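Local structure of putative O-GlcNAcase nagJ (Clostridium perfringens, 6PV5) at residues S41-P46 with G452-W457; K128-V133 with D182-K187; Q313-L318 with E362-D367; V338-W343 with K354-E359. The protein probably hydrolyses terminal N-acetylhexosamine residues of glycans, as a family 84 glycoside hydrolase, this chain holding its N-terminal, catalytic and post-catalytic helical parts. One frame throughout, in Å; residues are numbered along the deposited sequence.

Contact 1 (S41-P46 with G452-W457); sequences SIYPTP and GADYGW
The carboxylate of Asp454 is gripped at both oxygens: OD1 takes the backbone N-H of Thr45 in a nearly straight bond (N to OD1 3.0 Å, 166° at the hydrogen), while OD2 pairs with Ser467 OG. The N-H arrives almost in line with the CG-OD1 bond. With CG anti to the backbone N, chi1 -173° carries the carboxylate to the Thr45 amide. Tyr43 crosses it at about a right angle, its hydroxyl 3.5 Å from Asp454 CB, and this OH also bonds to Ser467 OG, so that one serine serves the tyrosine and the acid. Pro44, which follows a cis peptide bond, pushes its ring against the helix: its CG lies 3.5 Å from Ala453 O and its CB 3.5 Å from Trp457 CB. The carbonyl oxygen of Thr45 sits at the edge of the indole, in its plane, 3.8 Å from Trp457 CD1. Trp457 NE1 is hydrogen-bonded to Asp182 OD1. The arrangement is a buried interdomain joint, in which the loop leading into the N-terminal mixed-sheet domain is seated on helix 446-457, the helix that follows the eighth strand of the catalytic (beta/alpha)8 barrel.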
# COMPACT_ATOMS: atom_id res chain seq x y z
N SER A 41 1.72 15.99 12.58
CA SER A 41 1.98 14.91 11.63
C SER A 41 0.69 14.42 11.00
O SER A 41 -0.16 13.84 11.68
CB SER A 41 2.71 13.77 12.30
OG SER A 41 2.83 12.67 11.42
N ILE A 42 0.55 14.66 9.69
CA ILE A 42 -0.58 14.16 8.92
C ILE A 42 -0.04 13.19 7.88
O ILE A 42 0.89 13.49 7.15
CB ILE A 42 -1.38 15.31 8.26
CG1 ILE A 42 -1.67 16.45 9.24
CG2 ILE A 42 -2.64 14.76 7.61
CD1 ILE A 42 -2.55 16.05 10.41
N TYR A 43 -0.66 12.01 7.83
CA TYR A 43 -0.23 10.97 6.93
C TYR A 43 -1.48 10.49 6.19
O TYR A 43 -2.48 10.23 6.84
CB TYR A 43 0.35 9.82 7.76
CG TYR A 43 1.16 8.80 7.00
CD1 TYR A 43 2.48 9.05 6.67
CD2 TYR A 43 0.62 7.57 6.65
CE1 TYR A 43 3.24 8.11 6.00
CE2 TYR A 43 1.38 6.60 6.01
CZ TYR A 43 2.70 6.88 5.68
OH TYR A 43 3.47 5.96 5.02
N PRO A 44 -1.47 10.38 4.84
CA PRO A 44 -0.33 10.77 4.00
C PRO A 44 0.00 12.26 4.08
O PRO A 44 -0.85 13.04 4.48
CB PRO A 44 -0.83 10.49 2.58
CG PRO A 44 -1.88 9.41 2.76
CD PRO A 44 -2.56 9.78 4.05
N THR A 45 1.24 12.62 3.70
CA THR A 45 1.73 14.00 3.76
C THR A 45 0.88 14.91 2.88
O THR A 45 0.82 14.72 1.66
CB THR A 45 3.19 14.10 3.33
OG1 THR A 45 3.96 13.22 4.16
CG2 THR A 45 3.74 15.51 3.45
N PRO A 46 0.20 15.94 3.45
CA PRO A 46 -0.60 16.87 2.64
C PRO A 46 0.22 17.64 1.60
O PRO A 46 1.40 17.92 1.81
CB PRO A 46 -1.23 17.81 3.69
CG PRO A 46 -0.41 17.63 4.94
CD PRO A 46 0.12 16.21 4.89
N GLY A 452 2.67 2.98 0.59
CA GLY A 452 1.98 3.03 -0.69
C GLY A 452 0.86 4.08 -0.69
O GLY A 452 0.64 4.75 -1.70
N ALA A 453 0.14 4.21 0.44
CA ALA A 453 -0.90 5.22 0.60
C ALA A 453 -0.29 6.62 0.51
O ALA A 453 -0.89 7.53 -0.05
CB ALA A 453 -1.62 5.05 1.92
N ASP A 454 0.90 6.77 1.10
CA ASP A 454 1.59 8.05 1.18
C ASP A 454 2.10 8.46 -0.20
O ASP A 454 2.00 9.63 -0.59
CB ASP A 454 2.69 7.97 2.25
CG ASP A 454 3.37 9.29 2.55
OD1 ASP A 454 2.69 10.33 2.52
OD2 ASP A 454 4.58 9.28 2.81
N TYR A 455 2.66 7.49 -0.93
CA TYR A 455 3.21 7.71 -2.25
C TYR A 455 2.07 8.04 -3.22
O TYR A 455 2.21 8.95 -4.02
CB TYR A 455 3.96 6.48 -2.77
CG TYR A 455 4.34 6.61 -4.22
CD1 TYR A 455 5.40 7.43 -4.62
CD2 TYR A 455 3.63 5.95 -5.21
CE1 TYR A 455 5.76 7.56 -5.96
CE2 TYR A 455 3.97 6.06 -6.54
CZ TYR A 455 5.02 6.89 -6.92
OH TYR A 455 5.35 6.99 -8.24
N GLY A 456 0.99 7.25 -3.14
CA GLY A 456 -0.18 7.41 -3.99
C GLY A 456 -0.81 8.78 -3.79
O GLY A 456 -1.26 9.41 -4.76
N TRP A 457 -0.83 9.25 -2.54
CA TRP A 457 -1.48 10.50 -2.22
C TRP A 457 -0.57 11.68 -2.60
O TRP A 457 -1.06 12.71 -3.05
CB TRP A 457 -1.90 10.57 -0.75
CG TRP A 457 -2.65 11.83 -0.44
CD1 TRP A 457 -2.15 13.00 0.04
CD2 TRP A 457 -4.06 12.06 -0.67
NE1 TRP A 457 -3.14 13.93 0.16
CE2 TRP A 457 -4.32 13.39 -0.28
CE3 TRP A 457 -5.11 11.29 -1.17
CZ2 TRP A 457 -5.59 13.96 -0.39
CZ3 TRP A 457 -6.36 11.85 -1.27
CH2 TRP A 457 -6.60 13.17 -0.88

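Contact 2 (K128-V133 with D182-K187); sequences KDEGYV and DEPSFK
Tyr132 and Asp182 lie side by side and point the same way, as expected of an antiparallel hydrogen-bonded pair, here where strand 132-137 begins and strand 174-182 ends in the N-terminal mixed sheet. Both backbone bonds of the pair are made, Tyr132 N to Asp182 O (2.8 Å) and Asp182 N to Tyr132 O (3.0 Å). The aspartate lays its CB over one face of the tyrosine ring, 3.8 Å from the centroid and off-centre toward the rim, a CH-pi contact. Its carboxylate stands steeply to the ring, the planes 76° apart. Tyr132 OH lies 2.6 Å from Asp182 OD2, a weak pairing at best, and is hydrogen-bonded to Ser161 OG. Asp182 OD1 takes the N-H of Lys47 and, weakly, that of Glu183.

Past the pair, residues 128-131 form a type II turn, and Glu183 rises to it. Its CG stands between the backbone N and the carbonyl carbon (chi1 56°), and the extended remainder carries OE1 to the backbone N-H of Lys128 at 3.1 Å. The lysine chain crosses the glutamate at about a right angle, bending at its CG-CD bond; its NZ makes only a long salt bridge to Glu183 OE2 (3.8 Å). Further along, Glu130 crosses the Pro184 ring at about a right angle, its carboxylate held by Arg189 and Asn218, with OE1 3.5 Å from Pro184 CG.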
# COMPACT_ATOMS: atom_id res chain seq x y z
N LYS A 128 -8.68 19.48 -7.85
CA LYS A 128 -8.84 18.07 -8.17
C LYS A 128 -9.95 17.47 -7.32
O LYS A 128 -10.23 17.95 -6.22
CB LYS A 128 -7.52 17.33 -7.94
CG LYS A 128 -7.10 16.37 -9.05
CD LYS A 128 -5.65 15.94 -8.94
CE LYS A 128 -4.68 17.11 -9.00
NZ LYS A 128 -3.32 16.71 -8.57
N ASP A 129 -10.56 16.40 -7.83
CA ASP A 129 -11.46 15.56 -7.06
C ASP A 129 -10.72 15.00 -5.84
O ASP A 129 -9.52 14.75 -5.91
CB ASP A 129 -12.04 14.45 -7.93
CG ASP A 129 -12.22 14.84 -9.40
OD1 ASP A 129 -11.26 15.41 -9.98
OD2 ASP A 129 -13.30 14.56 -9.95
N GLU A 130 -11.47 14.86 -4.73
CA GLU A 130 -10.99 14.39 -3.44
C GLU A 130 -10.14 15.45 -2.75
O GLU A 130 -9.70 15.24 -1.62
CB GLU A 130 -10.23 13.06 -3.55
CG GLU A 130 -11.05 11.90 -4.09
CD GLU A 130 -10.26 10.62 -4.39
OE1 GLU A 130 -9.10 10.73 -4.84
OE2 GLU A 130 -10.82 9.53 -4.19
N GLY A 131 -9.91 16.59 -3.41
CA GLY A 131 -9.23 17.71 -2.76
C GLY A 131 -10.04 18.25 -1.58
O GLY A 131 -11.25 18.02 -1.51
N TYR A 132 -9.37 18.92 -0.64
CA TYR A 132 -10.04 19.57 0.48
C TYR A 132 -9.16 20.68 1.02
O TYR A 132 -7.95 20.70 0.77
CB TYR A 132 -10.37 18.58 1.61
CG TYR A 132 -9.16 17.98 2.30
CD1 TYR A 132 -8.57 18.61 3.38
CD2 TYR A 132 -8.61 16.79 1.86
CE1 TYR A 132 -7.46 18.07 4.01
CE2 TYR A 132 -7.49 16.23 2.47
CZ TYR A 132 -6.92 16.88 3.55
OH TYR A 132 -5.81 16.36 4.16
N VAL A 133 -9.78 21.61 1.75
CA VAL A 133 -9.05 22.54 2.60
C VAL A 133 -9.49 22.30 4.04
O VAL A 133 -10.64 21.97 4.30
CB VAL A 133 -9.21 24.01 2.16
CG1 VAL A 133 -8.42 24.95 3.06
CG2 VAL A 133 -8.78 24.21 0.71
N ASP A 182 -5.00 20.42 0.19
CA ASP A 182 -4.60 19.03 -0.01
C ASP A 182 -5.43 18.35 -1.10
O ASP A 182 -6.63 18.56 -1.20
CB ASP A 182 -4.70 18.24 1.29
CG ASP A 182 -3.85 16.97 1.35
OD1 ASP A 182 -2.93 16.81 0.51
OD2 ASP A 182 -4.09 16.16 2.26
N GLU A 183 -4.76 17.48 -1.86
CA GLU A 183 -5.37 16.69 -2.92
C GLU A 183 -4.39 15.62 -3.39
O GLU A 183 -3.18 15.75 -3.21
CB GLU A 183 -5.75 17.58 -4.12
CG GLU A 183 -4.57 18.37 -4.67
CD GLU A 183 -4.85 19.28 -5.86
OE1 GLU A 183 -6.04 19.44 -6.22
OE2 GLU A 183 -3.88 19.83 -6.42
N PRO A 184 -4.88 14.54 -4.02
CA PRO A 184 -4.03 13.40 -4.41
C PRO A 184 -3.29 13.47 -5.74
O PRO A 184 -3.84 13.94 -6.74
CB PRO A 184 -5.06 12.27 -4.53
CG PRO A 184 -6.36 12.97 -4.98
CD PRO A 184 -6.31 14.33 -4.32
N SER A 185 -2.07 12.91 -5.76
CA SER A 185 -1.26 12.72 -6.95
C SER A 185 -1.94 11.76 -7.93
O SER A 185 -1.91 11.99 -9.13
CB SER A 185 0.11 12.19 -6.61
OG SER A 185 0.79 13.05 -5.69
N PHE A 186 -2.47 10.66 -7.41
CA PHE A 186 -3.07 9.66 -8.28
C PHE A 186 -4.56 9.58 -7.96
O PHE A 186 -4.92 9.65 -6.79
CB PHE A 186 -2.45 8.27 -8.09
CG PHE A 186 -0.98 8.15 -8.43
CD1 PHE A 186 -0.57 7.68 -9.67
CD2 PHE A 186 -0.01 8.50 -7.51
CE1 PHE A 186 0.78 7.58 -9.98
CE2 PHE A 186 1.34 8.39 -7.82
CZ PHE A 186 1.73 7.93 -9.06
N LYS A 187 -5.38 9.43 -9.00
CA LYS A 187 -6.82 9.52 -8.84
C LYS A 187 -7.35 8.18 -8.33
O LYS A 187 -8.45 8.12 -7.78
CB LYS A 187 -7.53 9.87 -10.15
CG LYS A 187 -7.46 8.79 -11.22
CD LYS A 187 -8.21 9.13 -12.50
CE LYS A 187 -8.18 7.96 -13.46
NZ LYS A 187 -9.12 8.12 -14.60

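Contact 3 (Q313-L318 with E362-D367); sequences QQAEVL and ETLDKD
Ala315 and Thr363 make the close approach between helix 311-326 and the end of helix 355-363, two outer helices of the catalytic (beta/alpha)8 barrel that follow its fourth and fifth strands. The tight part is apolar and largely buried. Ala315 has only a methyl to offer, and that methyl meets Thr363 CB at 3.6 Å and the threonine methyl CG2 at nearly the same distance; consistent with so small a side chain, Ala315 CA comes 5.0 Å from Leu364 CA.

One turn further along, Leu318 meets Leu364, methyl to methyl, with the two CD1 atoms 3.5 Å apart. Leu364 is the first residue to leave helical geometry, and its CG stands anti to the backbone N (chi1 -174°), which brings CD1 toward the neighbouring helix, between Ala315 and Leu318. Both leucines also touch Thr337 of strand 336-338, so this side of the contact faces the barrel wall, and the Phe360 side chain also touches Ala315 and Leu318.

The solvent side is looser. There the exposed Glu316 lends only its aliphatic part, crossing Thr363 at a slant. Polar fastening comes from beside the packed residues: Asn319 receives the N-H of Asp365 on OD1 and gives its ND2 to Thr363 O, tying the chain just as the helix ends. Thr363 OG1 turns back to Glu359 O within its own helix, leaving methyl CG2 to face the other helix, 3.8 Å from Glu316 CG.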
# COMPACT_ATOMS: atom_id res chain seq x y z
N GLN A 313 -10.22 -9.44 -30.10
CA GLN A 313 -11.40 -10.04 -29.50
C GLN A 313 -11.53 -9.64 -28.03
O GLN A 313 -12.64 -9.34 -27.57
CB GLN A 313 -11.41 -11.55 -29.69
CG GLN A 313 -11.54 -11.95 -31.15
CD GLN A 313 -11.35 -13.41 -31.47
OE1 GLN A 313 -10.40 -14.06 -31.03
NE2 GLN A 313 -12.24 -13.95 -32.28
N GLN A 314 -10.40 -9.61 -27.30
CA GLN A 314 -10.45 -9.23 -25.89
C GLN A 314 -10.85 -7.76 -25.75
O GLN A 314 -11.63 -7.40 -24.87
CB GLN A 314 -9.13 -9.52 -25.17
CG GLN A 314 -8.74 -11.00 -25.14
CD GLN A 314 -7.34 -11.23 -24.62
OE1 GLN A 314 -6.67 -10.33 -24.13
NE2 GLN A 314 -6.90 -12.48 -24.70
N ALA A 315 -10.27 -6.90 -26.59
CA ALA A 315 -10.56 -5.48 -26.52
C ALA A 315 -12.03 -5.25 -26.90
O ALA A 315 -12.69 -4.40 -26.30
CB ALA A 315 -9.62 -4.70 -27.40
N GLU A 316 -12.51 -6.02 -27.87
CA GLU A 316 -13.89 -5.86 -28.32
C GLU A 316 -14.88 -6.22 -27.22
O GLU A 316 -15.82 -5.47 -26.99
CB GLU A 316 -14.15 -6.58 -29.65
CG GLU A 316 -13.56 -5.82 -30.82
CD GLU A 316 -13.70 -6.52 -32.16
OE1 GLU A 316 -14.18 -7.69 -32.17
OE2 GLU A 316 -13.33 -5.90 -33.19
N VAL A 317 -14.64 -7.35 -26.53
CA VAL A 317 -15.45 -7.75 -25.38
C VAL A 317 -15.49 -6.60 -24.39
O VAL A 317 -16.57 -6.25 -23.91
CB VAL A 317 -14.97 -9.06 -24.73
CG1 VAL A 317 -15.43 -9.20 -23.28
CG2 VAL A 317 -15.36 -10.29 -25.54
N LEU A 318 -14.33 -5.98 -24.14
CA LEU A 318 -14.22 -4.86 -23.21
C LEU A 318 -15.00 -3.63 -23.69
O LEU A 318 -15.60 -2.93 -22.88
CB LEU A 318 -12.75 -4.49 -22.97
CG LEU A 318 -11.88 -5.48 -22.17
CD1 LEU A 318 -10.44 -4.96 -22.09
CD2 LEU A 318 -12.42 -5.67 -20.75
N GLU A 362 -4.79 -0.67 -29.91
CA GLU A 362 -5.40 0.07 -31.01
C GLU A 362 -6.92 -0.06 -30.94
O GLU A 362 -7.61 0.91 -31.18
CB GLU A 362 -4.88 -0.45 -32.35
N THR A 363 -7.42 -1.25 -30.58
CA THR A 363 -8.85 -1.50 -30.52
C THR A 363 -9.52 -0.87 -29.29
O THR A 363 -10.68 -0.49 -29.37
CB THR A 363 -9.15 -3.00 -30.54
OG1 THR A 363 -8.40 -3.51 -31.63
CG2 THR A 363 -10.62 -3.34 -30.71
N LEU A 364 -8.82 -0.78 -28.15
CA LEU A 364 -9.48 -0.57 -26.87
C LEU A 364 -9.86 0.89 -26.68
O LEU A 364 -9.00 1.75 -26.83
CB LEU A 364 -8.51 -1.01 -25.75
CG LEU A 364 -9.08 -1.00 -24.34
CD1 LEU A 364 -10.11 -2.11 -24.18
CD2 LEU A 364 -7.97 -1.14 -23.29
N ASP A 365 -11.11 1.16 -26.26
CA ASP A 365 -11.59 2.50 -25.95
C ASP A 365 -10.72 3.20 -24.90
O ASP A 365 -10.44 2.65 -23.83
CB ASP A 365 -12.98 2.48 -25.30
CG ASP A 365 -14.15 2.02 -26.15
OD1 ASP A 365 -13.98 1.86 -27.39
OD2 ASP A 365 -15.25 1.85 -25.56
N LYS A 366 -10.44 4.48 -25.15
CA LYS A 366 -9.49 5.28 -24.39
C LYS A 366 -9.93 5.54 -22.95
O LYS A 366 -9.09 5.88 -22.10
CB LYS A 366 -9.12 6.57 -25.12
CG LYS A 366 -8.27 6.39 -26.37
CD LYS A 366 -7.44 7.61 -26.73
CE LYS A 366 -7.20 7.81 -28.22
NZ LYS A 366 -6.87 6.54 -28.93
N ASP A 367 -11.23 5.41 -22.65
CA ASP A 367 -11.69 5.71 -21.31
C ASP A 367 -11.68 4.44 -20.43
O ASP A 367 -12.10 4.49 -19.28
CB ASP A 367 -13.01 6.48 -21.33
CG ASP A 367 -14.19 5.69 -21.87
OD1 ASP A 367 -13.97 4.54 -22.37
OD2 ASP A 367 -15.32 6.22 -21.81

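Contact 4 (V338-W343 with K354-E359); sequences VPVEYW and KTYTKE. With EDO (1,2-ethanediol), chain F.
The loop after strand 336-338 runs past the start of helix 355-363, Glu341 CA and Thr357 CA being 6.7 Å apart, and side chains fill the interval. Tyr356 reaches across with its CG anti to the backbone N (chi1 168°), and its hydroxyl accepts the Val340 N-H at 3.0 Å and 176°; the same oxygen bonds to Gln314 OE1. Val340 CB lies over one ring face, 3.9 Å from the centroid in a CH-pi contact, while Pro339 CB meets the ring edge in plane. This loop is a beta-to-alpha connection of the catalytic (beta/alpha)8 barrel, and the Val340 side chain is about 8 Å from that of Asp305, the predicted proton donor, to which Tyr342 OH is hydrogen-bonded. Glu341 runs extended the opposite way alongside Tyr356. Its OE1 receives the Thr357 hydroxyl at 2.7 Å through the anti lone pair, and weakly the Thr357 N-H. OE2 forms a salt bridge with Arg309 and a long one with Lys354 NZ, itself hydrogen-bonded to Ser346 O, and takes O1 of an ethanediol, probably from the crystallisation liquor, at 2.6 Å. That O1 accepts the Tyr356 N-H, while a water links Glu341 O to Thr357 OG1.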
# COMPACT_ATOMS: atom_id res chain seq x y z
N VAL A 338 -6.59 -5.56 -17.43
CA VAL A 338 -5.17 -5.87 -17.49
C VAL A 338 -4.95 -6.78 -18.69
O VAL A 338 -5.64 -7.79 -18.86
CB VAL A 338 -4.61 -6.48 -16.18
CG1 VAL A 338 -5.27 -7.80 -15.84
CG2 VAL A 338 -3.10 -6.70 -16.26
N PRO A 339 -3.97 -6.46 -19.56
CA PRO A 339 -3.73 -7.22 -20.78
C PRO A 339 -3.02 -8.55 -20.51
O PRO A 339 -2.53 -8.79 -19.40
CB PRO A 339 -2.84 -6.32 -21.64
CG PRO A 339 -2.57 -5.07 -20.83
CD PRO A 339 -3.08 -5.30 -19.43
N VAL A 340 -2.95 -9.39 -21.55
CA VAL A 340 -2.14 -10.59 -21.54
C VAL A 340 -0.67 -10.19 -21.41
O VAL A 340 0.05 -10.77 -20.60
CB VAL A 340 -2.40 -11.46 -22.79
CG1 VAL A 340 -1.38 -12.58 -22.93
CG2 VAL A 340 -3.81 -12.03 -22.81
N GLU A 341 -0.23 -9.18 -22.19
CA GLU A 341 1.13 -8.67 -22.14
C GLU A 341 1.19 -7.54 -21.12
O GLU A 341 1.09 -6.37 -21.47
CB GLU A 341 1.63 -8.28 -23.55
CG GLU A 341 1.81 -9.47 -24.48
CD GLU A 341 2.08 -9.25 -25.97
OE1 GLU A 341 1.95 -8.11 -26.48
OE2 GLU A 341 2.41 -10.24 -26.64
N TYR A 342 1.32 -7.89 -19.83
CA TYR A 342 1.04 -6.90 -18.81
C TYR A 342 2.32 -6.28 -18.26
O TYR A 342 2.23 -5.37 -17.46
CB TYR A 342 0.16 -7.42 -17.68
CG TYR A 342 0.63 -8.68 -17.00
CD1 TYR A 342 0.17 -9.93 -17.39
CD2 TYR A 342 1.55 -8.62 -15.95
CE1 TYR A 342 0.61 -11.09 -16.78
CE2 TYR A 342 1.99 -9.77 -15.33
CZ TYR A 342 1.54 -11.00 -15.74
OH TYR A 342 2.02 -12.13 -15.13
N TRP A 343 3.49 -6.78 -18.69
CA TRP A 343 4.74 -6.12 -18.32
C TRP A 343 5.38 -5.48 -19.56
O TRP A 343 5.18 -5.93 -20.68
CB TRP A 343 5.66 -7.05 -17.51
CG TRP A 343 6.21 -8.24 -18.24
CD1 TRP A 343 7.44 -8.35 -18.82
CD2 TRP A 343 5.56 -9.50 -18.46
NE1 TRP A 343 7.60 -9.57 -19.40
CE2 TRP A 343 6.47 -10.32 -19.16
CE3 TRP A 343 4.31 -10.04 -18.12
CZ2 TRP A 343 6.17 -11.62 -19.54
CZ3 TRP A 343 4.01 -11.34 -18.50
CH2 TRP A 343 4.93 -12.11 -19.22
N LYS A 354 4.66 -5.43 -30.01
CA LYS A 354 4.27 -6.79 -30.37
C LYS A 354 2.81 -6.83 -30.86
O LYS A 354 2.03 -5.96 -30.53
CB LYS A 354 4.55 -7.77 -29.23
CG LYS A 354 5.92 -8.44 -29.33
CD LYS A 354 6.46 -8.96 -28.03
CE LYS A 354 5.98 -10.36 -27.70
NZ LYS A 354 6.09 -10.61 -26.24
N THR A 355 2.46 -7.88 -31.62
CA THR A 355 1.15 -7.97 -32.24
C THR A 355 0.03 -7.86 -31.21
O THR A 355 -0.88 -7.05 -31.37
CB THR A 355 1.01 -9.25 -33.08
OG1 THR A 355 2.17 -9.37 -33.90
CG2 THR A 355 -0.23 -9.27 -33.95
N TYR A 356 0.07 -8.68 -30.15
CA TYR A 356 -1.04 -8.64 -29.20
C TYR A 356 -1.28 -7.22 -28.69
O TYR A 356 -2.42 -6.75 -28.66
CB TYR A 356 -0.91 -9.68 -28.08
CG TYR A 356 -1.90 -9.45 -26.95
CD1 TYR A 356 -3.11 -10.11 -26.91
CD2 TYR A 356 -1.64 -8.52 -25.95
CE1 TYR A 356 -4.03 -9.89 -25.89
CE2 TYR A 356 -2.56 -8.25 -24.95
CZ TYR A 356 -3.76 -8.95 -24.91
OH TYR A 356 -4.67 -8.70 -23.93
N THR A 357 -0.21 -6.54 -28.28
CA THR A 357 -0.33 -5.22 -27.67
C THR A 357 -0.83 -4.22 -28.71
O THR A 357 -1.60 -3.32 -28.38
CB THR A 357 1.00 -4.76 -27.05
OG1 THR A 357 1.27 -5.60 -25.92
CG2 THR A 357 0.95 -3.32 -26.58
N LYS A 358 -0.33 -4.38 -29.94
CA LYS A 358 -0.69 -3.49 -31.03
C LYS A 358 -2.21 -3.55 -31.22
O LYS A 358 -2.88 -2.53 -31.17
CB LYS A 358 0.08 -3.87 -32.29
CG LYS A 358 -0.29 -3.09 -33.54
CD LYS A 358 0.56 -3.46 -34.75
CE LYS A 358 0.17 -2.69 -35.99
NZ LYS A 358 0.09 -1.24 -35.72
N GLU A 359 -2.73 -4.75 -31.38
CA GLU A 359 -4.14 -4.99 -31.62
C GLU A 359 -4.98 -4.63 -30.40
O GLU A 359 -6.01 -3.98 -30.53
CB GLU A 359 -4.33 -6.44 -32.05
CG GLU A 359 -3.53 -6.76 -33.30
CD GLU A 359 -3.86 -8.08 -33.95
OE1 GLU A 359 -4.54 -8.91 -33.29
OE2 GLU A 359 -3.44 -8.29 -35.12
C1 EDO F . 2.96 -11.46 -29.77
O1 EDO F . 2.21 -10.39 -29.26
C2 EDO F . 2.04 -12.56 -29.74
O2 EDO F . 0.96 -12.07 -30.49
O HOH W 1 -0.11 -5.20 -23.66

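In the fold
From the N terminus, residues 41-46 pair with helix 446-457 only after some 400 residues, so contact 1 closes a loop around the other three. Contact 2 closes first within it, tying two strands of the N-terminal sheet and the segment that leads into the barrel's first strand. Contact 3 follows in series and encloses contact 4, both using helix 355-363. Contacts 1 and 2 touch where Trp457 meets Ser185, and together join the N-terminal domain to the barrel. Contacts 3 and 4, centres 12 Å apart, meet through Gln314 and Tyr356; they belong to the barrel domain, among its outer helices and a beta-to-alpha loop, with centres 29 to 34 Å from those of contacts 1 and 2.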